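Long-range contacts in Exo-poly-alpha-D-galacturonosidase (Thermotoga maritima, PDB 3JUR), which probably hydrolyses the polygalacturonate backbone of pectin from its chain ends, as an exo-acting polygalacturonase of glycosyl hydrolase family 28: residues V263-G268 and G307-V312; L299-E304 and L326-N331; Y248-K253 and Y282-D287; F195-N200 and P218-N223; D239-E244 and C254-G259. All blocks are in the same frame, centred on the assembly; numbering follows the deposited sequence.

Contact 1: V263-G268 and G307-V312; sequences VVIKSG and GGVRNV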
# COMPACT_ATOMS: atom_id res chain seq x y z
N VAL D 263 -20.52 15.15 21.25
CA VAL D 263 -21.42 16.10 20.61
C VAL D 263 -22.47 15.28 19.86
O VAL D 263 -22.14 14.52 18.95
CB VAL D 263 -20.67 17.05 19.65
CG1 VAL D 263 -21.64 17.98 18.91
CG2 VAL D 263 -19.63 17.85 20.41
N VAL D 264 -23.73 15.42 20.28
CA VAL D 264 -24.83 14.57 19.80
C VAL D 264 -25.98 15.39 19.29
O VAL D 264 -26.66 16.06 20.07
CB VAL D 264 -25.46 13.73 20.94
CG1 VAL D 264 -25.78 12.35 20.44
CG2 VAL D 264 -24.59 13.71 22.19
N ILE D 265 -26.26 15.30 18.00
CA ILE D 265 -27.34 16.09 17.43
C ILE D 265 -28.63 15.27 17.39
O ILE D 265 -28.64 14.12 16.91
CB ILE D 265 -26.95 16.65 16.06
CG1 ILE D 265 -25.68 17.48 16.21
CG2 ILE D 265 -28.08 17.52 15.51
CD1 ILE D 265 -24.86 17.55 14.99
N LYS D 266 -29.70 15.86 17.91
CA LYS D 266 -30.98 15.19 18.13
C LYS D 266 -32.15 16.07 17.70
O LYS D 266 -31.96 17.23 17.33
CB LYS D 266 -31.12 14.79 19.61
CG LYS D 266 -29.99 13.93 20.16
CD LYS D 266 -30.20 13.61 21.63
CE LYS D 266 -29.03 12.82 22.21
NZ LYS D 266 -29.02 11.39 21.77
N SER D 267 -33.37 15.51 17.73
CA SER D 267 -34.59 16.23 17.35
C SER D 267 -35.88 15.50 17.77
O SER D 267 -36.89 15.53 17.05
CB SER D 267 -34.62 16.53 15.84
OG SER D 267 -34.57 15.34 15.08
N GLY D 268 -35.84 14.87 18.94
CA GLY D 268 -37.01 14.19 19.48
C GLY D 268 -37.10 12.72 19.10
O GLY D 268 -36.50 12.27 18.12
N GLY D 307 -37.41 14.11 14.32
CA GLY D 307 -37.75 15.39 13.71
C GLY D 307 -36.89 15.70 12.50
O GLY D 307 -37.17 16.65 11.76
N GLY D 308 -35.85 14.89 12.29
CA GLY D 308 -34.90 15.11 11.20
C GLY D 308 -33.62 15.77 11.68
O GLY D 308 -33.63 16.54 12.65
N VAL D 309 -32.51 15.44 11.03
CA VAL D 309 -31.23 16.13 11.20
C VAL D 309 -30.64 16.32 9.81
O VAL D 309 -30.50 15.36 9.04
CB VAL D 309 -30.24 15.34 12.11
CG1 VAL D 309 -28.90 16.10 12.25
CG2 VAL D 309 -30.84 15.06 13.51
N ARG D 310 -30.31 17.56 9.47
CA ARG D 310 -29.73 17.86 8.15
C ARG D 310 -28.74 19.01 8.25
O ARG D 310 -28.81 19.80 9.20
CB ARG D 310 -30.83 18.19 7.13
CG ARG D 310 -31.77 19.30 7.56
CD ARG D 310 -32.28 20.11 6.37
NE ARG D 310 -33.54 19.60 5.84
CZ ARG D 310 -34.69 20.28 5.82
NH1 ARG D 310 -34.76 21.52 6.31
NH2 ARG D 310 -35.77 19.72 5.31
N ASN D 311 -27.85 19.10 7.27
CA ASN D 311 -26.89 20.21 7.15
C ASN D 311 -26.06 20.44 8.41
O ASN D 311 -26.16 21.47 9.08
CB ASN D 311 -27.59 21.49 6.69
CG ASN D 311 -28.26 21.31 5.35
OD1 ASN D 311 -27.70 20.68 4.45
ND2 ASN D 311 -29.46 21.86 5.21
N VAL D 312 -25.26 19.43 8.72
CA VAL D 312 -24.35 19.49 9.85
C VAL D 312 -22.95 19.38 9.29
O VAL D 312 -22.66 18.45 8.52
CB VAL D 312 -24.61 18.34 10.83
CG1 VAL D 312 -23.54 18.31 11.92
CG2 VAL D 312 -26.00 18.47 11.46

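Contact 2: L299-E304 and L326-N331; sequences LVIGSE and LRLKTN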
# COMPACT_ATOMS: atom_id res chain seq x y z
N LEU D 299 -18.50 12.86 17.02
CA LEU D 299 -19.66 13.51 16.43
C LEU D 299 -20.75 12.47 16.21
O LEU D 299 -20.55 11.51 15.45
CB LEU D 299 -19.34 14.20 15.10
CG LEU D 299 -20.58 14.99 14.63
CD1 LEU D 299 -20.66 16.39 15.30
CD2 LEU D 299 -20.68 15.08 13.14
N VAL D 300 -21.89 12.67 16.87
CA VAL D 300 -22.95 11.68 16.87
C VAL D 300 -24.26 12.28 16.38
O VAL D 300 -24.59 13.43 16.70
CB VAL D 300 -23.11 11.05 18.28
CG1 VAL D 300 -24.11 9.89 18.28
CG2 VAL D 300 -21.77 10.55 18.78
N ILE D 301 -25.00 11.53 15.57
CA ILE D 301 -26.36 11.91 15.19
C ILE D 301 -27.31 10.82 15.71
O ILE D 301 -27.07 9.63 15.48
CB ILE D 301 -26.55 12.11 13.64
CG1 ILE D 301 -25.37 12.82 12.96
CG2 ILE D 301 -27.87 12.82 13.35
CD1 ILE D 301 -25.15 14.27 13.35
N GLY D 302 -28.37 11.24 16.41
CA GLY D 302 -29.37 10.30 16.94
C GLY D 302 -29.12 9.85 18.37
O GLY D 302 -28.23 10.38 19.04
N SER D 303 -29.87 8.87 18.86
CA SER D 303 -30.86 8.12 18.08
C SER D 303 -32.20 8.84 17.99
O SER D 303 -33.07 8.47 17.19
CB SER D 303 -31.09 6.75 18.70
OG SER D 303 -31.87 6.87 19.89
N GLU D 304 -32.37 9.86 18.82
CA GLU D 304 -33.60 10.64 18.82
C GLU D 304 -33.50 11.68 17.70
O GLU D 304 -33.18 12.83 17.94
CB GLU D 304 -33.83 11.30 20.17
CG GLU D 304 -33.85 10.32 21.36
CD GLU D 304 -32.51 10.21 22.08
OE1 GLU D 304 -31.45 10.36 21.44
OE2 GLU D 304 -32.53 9.98 23.30
N LEU D 326 -17.29 9.14 14.21
CA LEU D 326 -18.56 9.57 13.62
C LEU D 326 -19.56 8.43 13.81
O LEU D 326 -19.29 7.28 13.43
CB LEU D 326 -18.40 9.90 12.13
CG LEU D 326 -19.67 10.24 11.32
CD1 LEU D 326 -20.36 11.53 11.81
CD2 LEU D 326 -19.38 10.34 9.83
N ARG D 327 -20.72 8.76 14.36
CA ARG D 327 -21.73 7.78 14.70
C ARG D 327 -23.13 8.28 14.32
O ARG D 327 -23.55 9.33 14.80
CB ARG D 327 -21.65 7.50 16.20
CG ARG D 327 -22.47 6.33 16.71
CD ARG D 327 -22.41 6.28 18.23
NE ARG D 327 -22.84 4.99 18.73
CZ ARG D 327 -23.11 4.74 20.01
NH1 ARG D 327 -22.99 5.70 20.92
NH2 ARG D 327 -23.51 3.53 20.38
N LEU D 328 -23.82 7.54 13.46
CA LEU D 328 -25.24 7.79 13.18
C LEU D 328 -26.09 6.61 13.69
O LEU D 328 -25.82 5.45 13.35
CB LEU D 328 -25.49 8.05 11.68
CG LEU D 328 -25.10 9.41 11.08
CD1 LEU D 328 -23.59 9.66 11.09
CD2 LEU D 328 -25.63 9.56 9.67
N LYS D 329 -27.07 6.92 14.54
CA LYS D 329 -27.93 5.91 15.18
C LYS D 329 -29.40 6.21 14.92
O LYS D 329 -29.85 7.34 15.12
CB LYS D 329 -27.76 5.91 16.71
CG LYS D 329 -26.38 6.10 17.24
CD LYS D 329 -26.37 6.01 18.77
CE LYS D 329 -26.65 7.36 19.42
NZ LYS D 329 -26.35 7.32 20.89
N THR D 330 -30.15 5.18 14.53
CA THR D 330 -31.59 5.28 14.35
C THR D 330 -32.18 3.87 14.27
O THR D 330 -31.44 2.88 14.30
CB THR D 330 -31.96 6.08 13.08
OG1 THR D 330 -33.38 6.26 13.02
CG2 THR D 330 -31.46 5.36 11.82
N ASN D 331 -33.51 3.77 14.20
CA ASN D 331 -34.20 2.51 13.95
C ASN D 331 -35.58 2.76 13.34
O ASN D 331 -35.96 3.92 13.14
CB ASN D 331 -34.30 1.67 15.23
CG ASN D 331 -35.06 2.37 16.35
OD1 ASN D 331 -36.04 3.09 16.11
ND2 ASN D 331 -34.62 2.16 17.58
O HOH W 1 -29.68 7.73 21.66

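Contact 3: Y248-K253 and Y282-D287; sequences YMLIEK and YILVRD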
# COMPACT_ATOMS: atom_id res chain seq x y z
N TYR D 248 -29.08 26.81 13.46
CA TYR D 248 -27.98 27.78 13.47
C TYR D 248 -27.24 27.76 14.80
O TYR D 248 -27.52 28.55 15.71
CB TYR D 248 -28.45 29.21 13.14
CG TYR D 248 -29.11 29.36 11.80
CD1 TYR D 248 -28.43 29.03 10.63
CD2 TYR D 248 -30.41 29.86 11.69
CE1 TYR D 248 -29.03 29.18 9.38
CE2 TYR D 248 -31.02 30.01 10.45
CZ TYR D 248 -30.33 29.66 9.30
OH TYR D 248 -30.92 29.80 8.07
N MET D 249 -26.30 26.83 14.89
CA MET D 249 -25.52 26.65 16.10
C MET D 249 -24.05 26.46 15.74
O MET D 249 -23.72 25.81 14.74
CB MET D 249 -26.04 25.45 16.89
CG MET D 249 -25.31 25.17 18.19
SD MET D 249 -26.26 24.04 19.22
CE MET D 249 -25.06 23.63 20.46
N LEU D 250 -23.19 27.05 16.57
CA LEU D 250 -21.75 26.88 16.46
C LEU D 250 -21.19 26.30 17.75
O LEU D 250 -21.50 26.78 18.85
CB LEU D 250 -21.07 28.23 16.14
CG LEU D 250 -19.55 28.31 16.21
CD1 LEU D 250 -18.88 27.39 15.16
CD2 LEU D 250 -19.09 29.76 16.05
N ILE D 251 -20.40 25.25 17.61
CA ILE D 251 -19.66 24.65 18.72
C ILE D 251 -18.20 24.64 18.28
O ILE D 251 -17.85 23.94 17.33
CB ILE D 251 -20.11 23.19 19.02
CG1 ILE D 251 -21.61 23.13 19.34
CG2 ILE D 251 -19.27 22.60 20.16
CD1 ILE D 251 -22.23 21.72 19.27
N GLU D 252 -17.37 25.41 18.97
CA GLU D 252 -15.98 25.58 18.55
C GLU D 252 -15.03 25.72 19.73
O GLU D 252 -15.41 26.21 20.80
CB GLU D 252 -15.84 26.76 17.58
CG GLU D 252 -16.06 28.15 18.19
CD GLU D 252 -15.68 29.29 17.23
OE1 GLU D 252 -15.36 29.01 16.05
OE2 GLU D 252 -15.70 30.46 17.66
N LYS D 253 -13.79 25.27 19.53
CA LYS D 253 -12.70 25.44 20.51
C LYS D 253 -12.99 24.85 21.89
O LYS D 253 -12.41 25.29 22.89
CB LYS D 253 -12.33 26.94 20.61
CG LYS D 253 -11.43 27.45 19.49
CD LYS D 253 -9.96 27.28 19.86
CE LYS D 253 -9.10 26.88 18.66
NZ LYS D 253 -8.76 28.05 17.79
N TYR D 282 -28.29 23.11 10.31
CA TYR D 282 -27.31 24.19 10.25
C TYR D 282 -26.52 24.28 11.55
O TYR D 282 -26.57 25.29 12.26
CB TYR D 282 -27.98 25.51 9.88
CG TYR D 282 -28.51 25.55 8.46
CD1 TYR D 282 -27.66 25.37 7.37
CD2 TYR D 282 -29.87 25.78 8.20
CE1 TYR D 282 -28.13 25.41 6.06
CE2 TYR D 282 -30.35 25.83 6.88
CZ TYR D 282 -29.47 25.63 5.82
OH TYR D 282 -29.92 25.67 4.52
N ILE D 283 -25.84 23.18 11.87
CA ILE D 283 -25.00 23.06 13.06
C ILE D 283 -23.55 22.93 12.59
O ILE D 283 -23.23 22.05 11.78
CB ILE D 283 -25.35 21.80 13.92
CG1 ILE D 283 -26.87 21.57 14.07
CG2 ILE D 283 -24.64 21.87 15.29
CD1 ILE D 283 -27.63 22.63 14.82
N LEU D 284 -22.70 23.81 13.11
CA LEU D 284 -21.29 23.83 12.78
C LEU D 284 -20.49 23.43 14.02
O LEU D 284 -20.61 24.05 15.07
CB LEU D 284 -20.86 25.21 12.26
CG LEU D 284 -19.40 25.43 11.87
CD1 LEU D 284 -18.98 24.49 10.71
CD2 LEU D 284 -19.19 26.88 11.48
N VAL D 285 -19.70 22.37 13.88
CA VAL D 285 -18.85 21.85 14.96
C VAL D 285 -17.40 21.89 14.47
O VAL D 285 -17.03 21.11 13.59
CB VAL D 285 -19.26 20.40 15.34
CG1 VAL D 285 -18.42 19.86 16.51
CG2 VAL D 285 -20.75 20.34 15.66
N ARG D 286 -16.59 22.81 15.00
CA ARG D 286 -15.24 22.98 14.47
C ARG D 286 -14.18 23.29 15.53
O ARG D 286 -14.49 23.88 16.58
CB ARG D 286 -15.22 24.07 13.38
CG ARG D 286 -15.52 25.46 13.91
CD ARG D 286 -15.55 26.50 12.80
NE ARG D 286 -15.53 27.85 13.34
CZ ARG D 286 -15.61 28.96 12.60
NH1 ARG D 286 -15.73 28.87 11.29
NH2 ARG D 286 -15.57 30.15 13.19
N ASP D 287 -12.94 22.90 15.24
CA ASP D 287 -11.77 23.21 16.09
C ASP D 287 -11.90 22.73 17.54
O ASP D 287 -11.38 23.37 18.46
CB ASP D 287 -11.47 24.73 16.07
CG ASP D 287 -11.38 25.30 14.67
OD1 ASP D 287 -10.70 24.70 13.80
OD2 ASP D 287 -11.99 26.37 14.43
O HOH W 2 -14.66 32.18 15.81

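Contact 4: F195-N200 and P218-N223; sequences FYRCRN and PVLSEN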
# COMPACT_ATOMS: atom_id res chain seq x y z
N PHE D 195 -31.42 25.25 27.80
CA PHE D 195 -32.11 26.38 27.21
C PHE D 195 -33.27 25.80 26.41
O PHE D 195 -33.06 25.03 25.47
CB PHE D 195 -31.18 27.16 26.27
CG PHE D 195 -29.94 27.68 26.95
CD1 PHE D 195 -29.95 28.90 27.62
CD2 PHE D 195 -28.75 26.93 26.92
CE1 PHE D 195 -28.80 29.38 28.26
CE2 PHE D 195 -27.60 27.41 27.56
CZ PHE D 195 -27.63 28.64 28.23
N TYR D 196 -34.49 26.15 26.81
CA TYR D 196 -35.69 25.61 26.17
C TYR D 196 -36.43 26.70 25.39
O TYR D 196 -36.90 27.68 25.96
CB TYR D 196 -36.61 24.97 27.21
CG TYR D 196 -37.31 23.74 26.71
CD1 TYR D 196 -36.82 22.46 27.02
CD2 TYR D 196 -38.44 23.83 25.90
CE1 TYR D 196 -37.45 21.31 26.55
CE2 TYR D 196 -39.08 22.69 25.43
CZ TYR D 196 -38.59 21.44 25.75
OH TYR D 196 -39.22 20.32 25.27
N ARG D 197 -36.51 26.50 24.07
CA ARG D 197 -37.13 27.45 23.13
C ARG D 197 -36.54 28.86 23.27
O ARG D 197 -37.27 29.84 23.43
CB ARG D 197 -38.66 27.47 23.29
CG ARG D 197 -39.35 26.11 23.13
CD ARG D 197 -40.87 26.29 22.99
NE ARG D 197 -41.47 26.90 24.18
CZ ARG D 197 -42.47 26.37 24.89
NH1 ARG D 197 -43.00 25.20 24.54
NH2 ARG D 197 -42.94 27.01 25.95
N CYS D 198 -35.21 28.95 23.21
CA CYS D 198 -34.52 30.22 23.39
C CYS D 198 -33.89 30.72 22.10
O CYS D 198 -33.61 29.93 21.19
CB CYS D 198 -33.46 30.09 24.48
SG CYS D 198 -34.11 29.75 26.11
N ARG D 199 -33.67 32.02 22.04
CA ARG D 199 -32.98 32.68 20.93
C ARG D 199 -31.77 33.43 21.46
O ARG D 199 -31.84 34.05 22.52
CB ARG D 199 -33.93 33.68 20.25
CG ARG D 199 -34.42 33.25 18.88
CD ARG D 199 -35.45 34.24 18.31
NE ARG D 199 -34.97 35.62 18.31
CZ ARG D 199 -35.61 36.65 17.73
NH1 ARG D 199 -36.76 36.47 17.09
NH2 ARG D 199 -35.08 37.87 17.80
N ASN D 200 -30.67 33.40 20.70
CA ASN D 200 -29.45 34.17 21.01
C ASN D 200 -28.84 33.75 22.34
O ASN D 200 -29.00 34.43 23.36
CB ASN D 200 -29.70 35.69 21.00
CG ASN D 200 -30.49 36.15 19.79
OD1 ASN D 200 -30.50 35.50 18.75
ND2 ASN D 200 -31.16 37.29 19.93
N PRO D 218 -29.39 22.50 24.65
CA PRO D 218 -30.30 23.47 24.03
C PRO D 218 -31.39 22.74 23.26
O PRO D 218 -31.10 21.78 22.53
CB PRO D 218 -29.40 24.27 23.08
CG PRO D 218 -28.22 23.40 22.82
CD PRO D 218 -28.13 22.35 23.89
N VAL D 219 -32.63 23.19 23.43
CA VAL D 219 -33.79 22.53 22.84
C VAL D 219 -34.63 23.58 22.12
O VAL D 219 -34.95 24.62 22.69
CB VAL D 219 -34.67 21.82 23.91
CG1 VAL D 219 -35.84 21.08 23.25
CG2 VAL D 219 -33.84 20.86 24.76
N LEU D 220 -34.99 23.28 20.88
CA LEU D 220 -35.88 24.13 20.07
C LEU D 220 -35.39 25.58 20.06
O LEU D 220 -36.19 26.53 20.07
CB LEU D 220 -37.32 24.01 20.55
CG LEU D 220 -38.01 22.66 20.31
CD1 LEU D 220 -39.25 22.53 21.19
CD2 LEU D 220 -38.38 22.50 18.84
N SER D 221 -34.07 25.72 20.05
CA SER D 221 -33.41 27.00 20.17
C SER D 221 -32.72 27.40 18.88
O SER D 221 -32.38 26.55 18.04
CB SER D 221 -32.40 26.97 21.32
OG SER D 221 -33.08 26.88 22.57
N GLU D 222 -32.52 28.70 18.72
CA GLU D 222 -31.93 29.25 17.51
C GLU D 222 -30.87 30.29 17.84
O GLU D 222 -31.03 31.09 18.78
CB GLU D 222 -33.03 29.87 16.65
CG GLU D 222 -32.64 30.08 15.22
CD GLU D 222 -33.84 30.41 14.34
OE1 GLU D 222 -34.86 29.69 14.44
OE2 GLU D 222 -33.74 31.37 13.54
N ASN D 223 -29.79 30.29 17.06
CA ASN D 223 -28.62 31.14 17.28
C ASN D 223 -27.94 30.84 18.62
O ASN D 223 -28.02 31.62 19.58
CB ASN D 223 -28.97 32.63 17.13
CG ASN D 223 -27.77 33.53 17.33
OD1 ASN D 223 -26.62 33.09 17.24
ND2 ASN D 223 -28.02 34.81 17.60

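Contact 5: D239-E244 and C254-G259; sequences DGIDPE and CRFDTG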
# COMPACT_ATOMS: atom_id res chain seq x y z
N ASP D 239 -23.61 12.98 28.28
CA ASP D 239 -23.39 13.60 26.97
C ASP D 239 -22.84 15.00 27.19
O ASP D 239 -23.24 15.69 28.13
CB ASP D 239 -24.71 13.72 26.19
CG ASP D 239 -25.36 12.37 25.88
OD1 ASP D 239 -24.97 11.33 26.44
OD2 ASP D 239 -26.30 12.37 25.05
N GLY D 240 -21.94 15.44 26.31
CA GLY D 240 -21.34 16.78 26.43
C GLY D 240 -22.31 17.86 25.98
O GLY D 240 -22.80 18.65 26.78
N ILE D 241 -22.58 17.88 24.68
CA ILE D 241 -23.52 18.84 24.10
C ILE D 241 -24.53 18.11 23.21
O ILE D 241 -24.14 17.40 22.27
CB ILE D 241 -22.79 19.95 23.29
CG1 ILE D 241 -21.76 20.67 24.17
CG2 ILE D 241 -23.82 20.95 22.74
CD1 ILE D 241 -20.83 21.60 23.41
N ASP D 242 -25.82 18.33 23.52
CA ASP D 242 -26.95 17.73 22.80
C ASP D 242 -27.85 18.77 22.13
O ASP D 242 -28.88 19.14 22.69
CB ASP D 242 -27.82 16.93 23.76
CG ASP D 242 -27.07 15.86 24.49
OD1 ASP D 242 -27.28 14.68 24.14
OD2 ASP D 242 -26.27 16.20 25.40
N PRO D 243 -27.47 19.26 20.93
CA PRO D 243 -28.38 20.17 20.23
C PRO D 243 -29.63 19.41 19.77
O PRO D 243 -29.54 18.51 18.91
CB PRO D 243 -27.56 20.61 19.00
CG PRO D 243 -26.14 20.27 19.33
CD PRO D 243 -26.22 19.05 20.19
N GLU D 244 -30.78 19.76 20.35
CA GLU D 244 -32.03 19.07 20.06
C GLU D 244 -33.08 19.99 19.43
O GLU D 244 -33.58 20.91 20.08
CB GLU D 244 -32.57 18.37 21.32
CG GLU D 244 -33.78 17.48 21.04
CD GLU D 244 -33.99 16.38 22.05
OE1 GLU D 244 -34.67 15.39 21.68
OE2 GLU D 244 -33.49 16.47 23.21
N CYS D 254 -13.87 23.85 21.95
CA CYS D 254 -14.22 23.20 23.22
C CYS D 254 -13.36 21.95 23.49
O CYS D 254 -12.84 21.32 22.56
CB CYS D 254 -15.71 22.83 23.26
SG CYS D 254 -16.85 24.24 23.06
N ARG D 255 -13.25 21.60 24.77
CA ARG D 255 -12.57 20.38 25.23
C ARG D 255 -13.58 19.44 25.90
O ARG D 255 -14.38 19.89 26.73
CB ARG D 255 -11.45 20.73 26.21
CG ARG D 255 -10.93 19.54 27.02
CD ARG D 255 -9.67 18.93 26.44
NE ARG D 255 -8.50 19.38 27.20
CZ ARG D 255 -7.78 18.62 28.01
NH1 ARG D 255 -8.05 17.33 28.17
NH2 ARG D 255 -6.75 19.16 28.66
N PHE D 256 -13.53 18.16 25.54
CA PHE D 256 -14.49 17.15 26.02
C PHE D 256 -13.83 15.90 26.59
O PHE D 256 -12.94 15.30 25.97
CB PHE D 256 -15.39 16.65 24.88
CG PHE D 256 -16.19 17.73 24.21
CD1 PHE D 256 -17.49 18.01 24.63
CD2 PHE D 256 -15.68 18.42 23.12
CE1 PHE D 256 -18.25 18.99 24.00
CE2 PHE D 256 -16.42 19.39 22.47
CZ PHE D 256 -17.71 19.69 22.92
N ASP D 257 -14.31 15.50 27.77
CA ASP D 257 -14.13 14.17 28.30
C ASP D 257 -15.51 13.75 28.82
O ASP D 257 -15.98 14.26 29.85
CB ASP D 257 -13.10 14.18 29.43
CG ASP D 257 -12.76 12.78 29.93
OD1 ASP D 257 -13.27 11.77 29.39
OD2 ASP D 257 -11.96 12.70 30.88
N THR D 258 -16.18 12.86 28.08
CA THR D 258 -17.60 12.56 28.33
C THR D 258 -17.89 11.10 28.64
O THR D 258 -17.15 10.22 28.21
CB THR D 258 -18.50 13.02 27.16
OG1 THR D 258 -18.09 12.39 25.94
CG2 THR D 258 -18.43 14.52 26.99
N GLY D 259 -18.96 10.86 29.39
CA GLY D 259 -19.37 9.51 29.78
C GLY D 259 -20.19 8.82 28.71
O GLY D 259 -20.35 7.60 28.74

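Contact 1: V263-G268 and G307-V312
Polar contacts gather where Ser267 meets the two glycines Gly307 and Gly308. The Ser267 hydroxyl stands between its own backbone N and carbonyl carbon (chi1 60°), and this crowded torsion turns OG across to Gly308 O, to which it donates a hydrogen bond of 2.9 Å. The bond comes from above the carbonyl plane, 52° out of it. Gly307 N adds two weak bonds, 3.1 Å to Ser267 O and 3.2 Å to Ser267 OG, so that one N-H is shared between a carbonyl and a hydroxyl. The fit is too close for a side chain at Gly307: a CB there would fall only 2.6 Å from Ser267 O.

In the right-handed parallel beta-helix of family 28, strands 263-265 and 309-320 belong to different faces of the coil, and the touching parts of the two segments run nearly opposite ways, 173° apart. The apolar contacts lie in the interior between these faces. Ile265 reaches Val312 tip to tip, CD1 to CG1 at 3.4 Å, tighter than ordinary van der Waals contact. Its CG2 branch, anti to the backbone N, crosses Val309 obliquely and meets CG1 of that residue at 3.6 Å. One isoleucine therefore touches two valines with separate branches. Ile301 packs beside both Ile265 and Val309, while Ile341 lies against both valines.

Contact 2: L299-E304 and L326-N331
Lys329 lays its aliphatic CD over the centre of the Arg327 guanidinium, 3.6 Å above the plane, while the arginine chain stays extended from CG to NE. The lysine bends at chi3 (-88°), which brings its CE to 3.4 Å from Gly302 O and to 3.8 Å from Val300 CG1. Lys329 NZ and Arg327 NH1 each form a salt bridge with Asp261, one on each carboxylate oxygen, which would probably offset the closeness of two positive charges.

Beneath them the backbones form a parallel ladder. Arg327 N donates to Leu299 O, Ile301 N to Arg327 O (2.7 Å and 165°, nearly along the C=O axis), and Lys329 N to Ile301 O. Val300 and Arg327 share one face of the sheet. On the other, Leu299 CD2 lies 3.8 Å from Leu326 CD1. There too, Ile301 CG1 touches Leu328 CG at 3.9 Å.

Beyond the ladder comes a cis peptide between Gly302 and Ser303. A CB on Gly302 would collide with Lys329 O, at 2.0 Å. One water accepts from Ser303 N at 3.0 Å and donates to Glu304 OE1, with only a weak bond from Lys329 NZ.

These are neighbouring rungs of a parallel beta-helix, and Arg327-Leu328-Lys329 probably corresponds to the Arg-Ile-Lys signature of family 28, with leucine in the middle place; in relatives that signature lines the substrate cleft.

Contact 3: Y248-K253 and Y282-D287
The tight part is the middle, where Met249 to Glu252 pair in parallel with Ile283 to Arg286. Leu284 N donates to Met249 O at 2.8 Å and 174°, almost straight, and Ile251 N to Leu284 O is equally short. Leu250 lies alongside Leu284, CD1 to CD2 at 3.7 Å, while Met249, Ile251, Ile283 and Val285 occupy the opposite face.

Tyr248 and Tyr282 also lie close alongside, Tyr248 CD1 3.6 Å from Tyr282 CB, although their rings, with planes 11° apart, are slid until they barely overlap. The other end is looser: Lys253 is exposed, and its N reaches Arg286 O only weakly.

On this more open side Arg286 grips Glu252 side-on: NE and NH2 both donate to OE1, at 3.0 and 3.1 Å, with the oxygen in the guanidinium plane. A water donates to Glu252 OE2 at 2.7 Å. An alanine in place of Arg286 would remove both bonds to Glu252 OE1 and the salt bridge from NH1 to Glu11, and would probably weaken the hold of helix 6-16 on this face.

Like residues stacked from one rung to the next, with left-handed backbone angles at both ends, are characteristic of a parallel beta-helix.

Contact 4: F195-N200 and P218-N223
The Tyr196 ring takes Val219 CG1 on one face, 3.6 Å above the plane and offset toward the rim. This is a CH-pi contact, with the methyl 4.0 Å from the ring centroid and 23° off the normal. The ring and the valine lie side by side on the same face of the sheet, and the tyrosine OH bonds Glu109 and Arg104. At the far end two amides meet with their planes 65° apart: Asn223 ND2 donates to Asn200 OD1 at 2.8 Å, approaching from above the carbonyl plane. Since Asn200 ND2 in turn bonds Asn124 OD1, the three make a short run resembling the asparagine ladders of parallel beta-helices, though irregular, as the Asn200 and Asn223 amides are not stacked flat.

Between these ends Ser221 bridges the segments where the chain kinks. Its OG, anti to the carbonyl carbon (chi1 -69°), accepts from Cys198 N at 3.0 Å and donates to Val219 O at 2.9 Å, an oxygen that also takes Arg197 N at 2.8 Å. An alanine here would take away the acceptor of Cys198 N and the donor to Val219 O, and would probably loosen the two segments at this kink. Ordinary parallel bonding flanks it, with Val219 N to Phe195 O on one side and, on the other, Glu222 N to Cys198 O at 3.0 Å and Asn200 N to Glu222 O.

Strand 117-120 packs against 195-200 from the preceding coil. Phe195 rests on Val201 and Val203 of strand 201-204, strand 103-105 meets Val219 and Leu220, and Arg197 and Arg199 form salt bridges with Asp121 and Glu123.

Contact 5: D239-E244 and C254-G259
This is a small, wholly buried apolar contact inside the parallel beta-helix, between a chain section without regular structure, 239-244, and strand 255-258. No hydrogen bond crosses it, and 189 Å² of surface is buried in all. Asp239-Gly240 fits the Asn-Thr-Asp-Gly signature of family 28, and Asp260 and Asp261, just beyond Gly259, fit its paired aspartates. In relatives these acids form the catalytic centre, so the contact probably underlies the active-site cleft. The Asp239 side chain leaves its backbone in the direction away from 254-259, and Gly240 has a backbone bond to Asp261.

Ile241 and Phe256 carry much of the contact. Their side chains cross at about a right angle, and the isoleucine comes to the edge of the ring: CD1 is 3.7 Å from both CZ and CE1 of Phe256, and CG1, lying in the ring plane, is 3.9 Å from CE1. Ile241 also touches Met249 and Ile251, and Phe256 packs on Ile231 and Val263, so the pair belongs to the hydrophobic stack within the coil.

Gly240 passes so near the strand that any side chain would be squeezed: a CB would sit 3.0 Å from Phe256 CD1 and 3.2 Å from Thr258 CG2. With OG1 in the crowded position between N and carbonyl carbon, bonded to Ser262 OG and Asp260 O, the methyl of Thr258 is the part turned to Gly240; its CG2 rests 3.7 Å from Gly240 N.

From the N terminus, contact 4 closes first, joining 195-200 to 218-223 before any other opens. Contact 5 then opens at 239-244 and closes at 254-259, crossing contact 3, whose first segment, 248-253, lies between. Contact 3 closes at 282-287 after contact 1 has opened, and contact 1 closes at 307-312 after contact 2 has opened at 299-304, so 3 crosses 1 and 1 crosses 2; contact 2 closes last, at 326-331. None nests. Contacts 5 and 1 meet through the backbone, Ile241 and Pro243 beside Val264 and Lys266, and Lys266 bridges to Glu304 of contact 2. Contacts 2, 3 and 4 join coil to coil, whereas 1 and 5 span the interior.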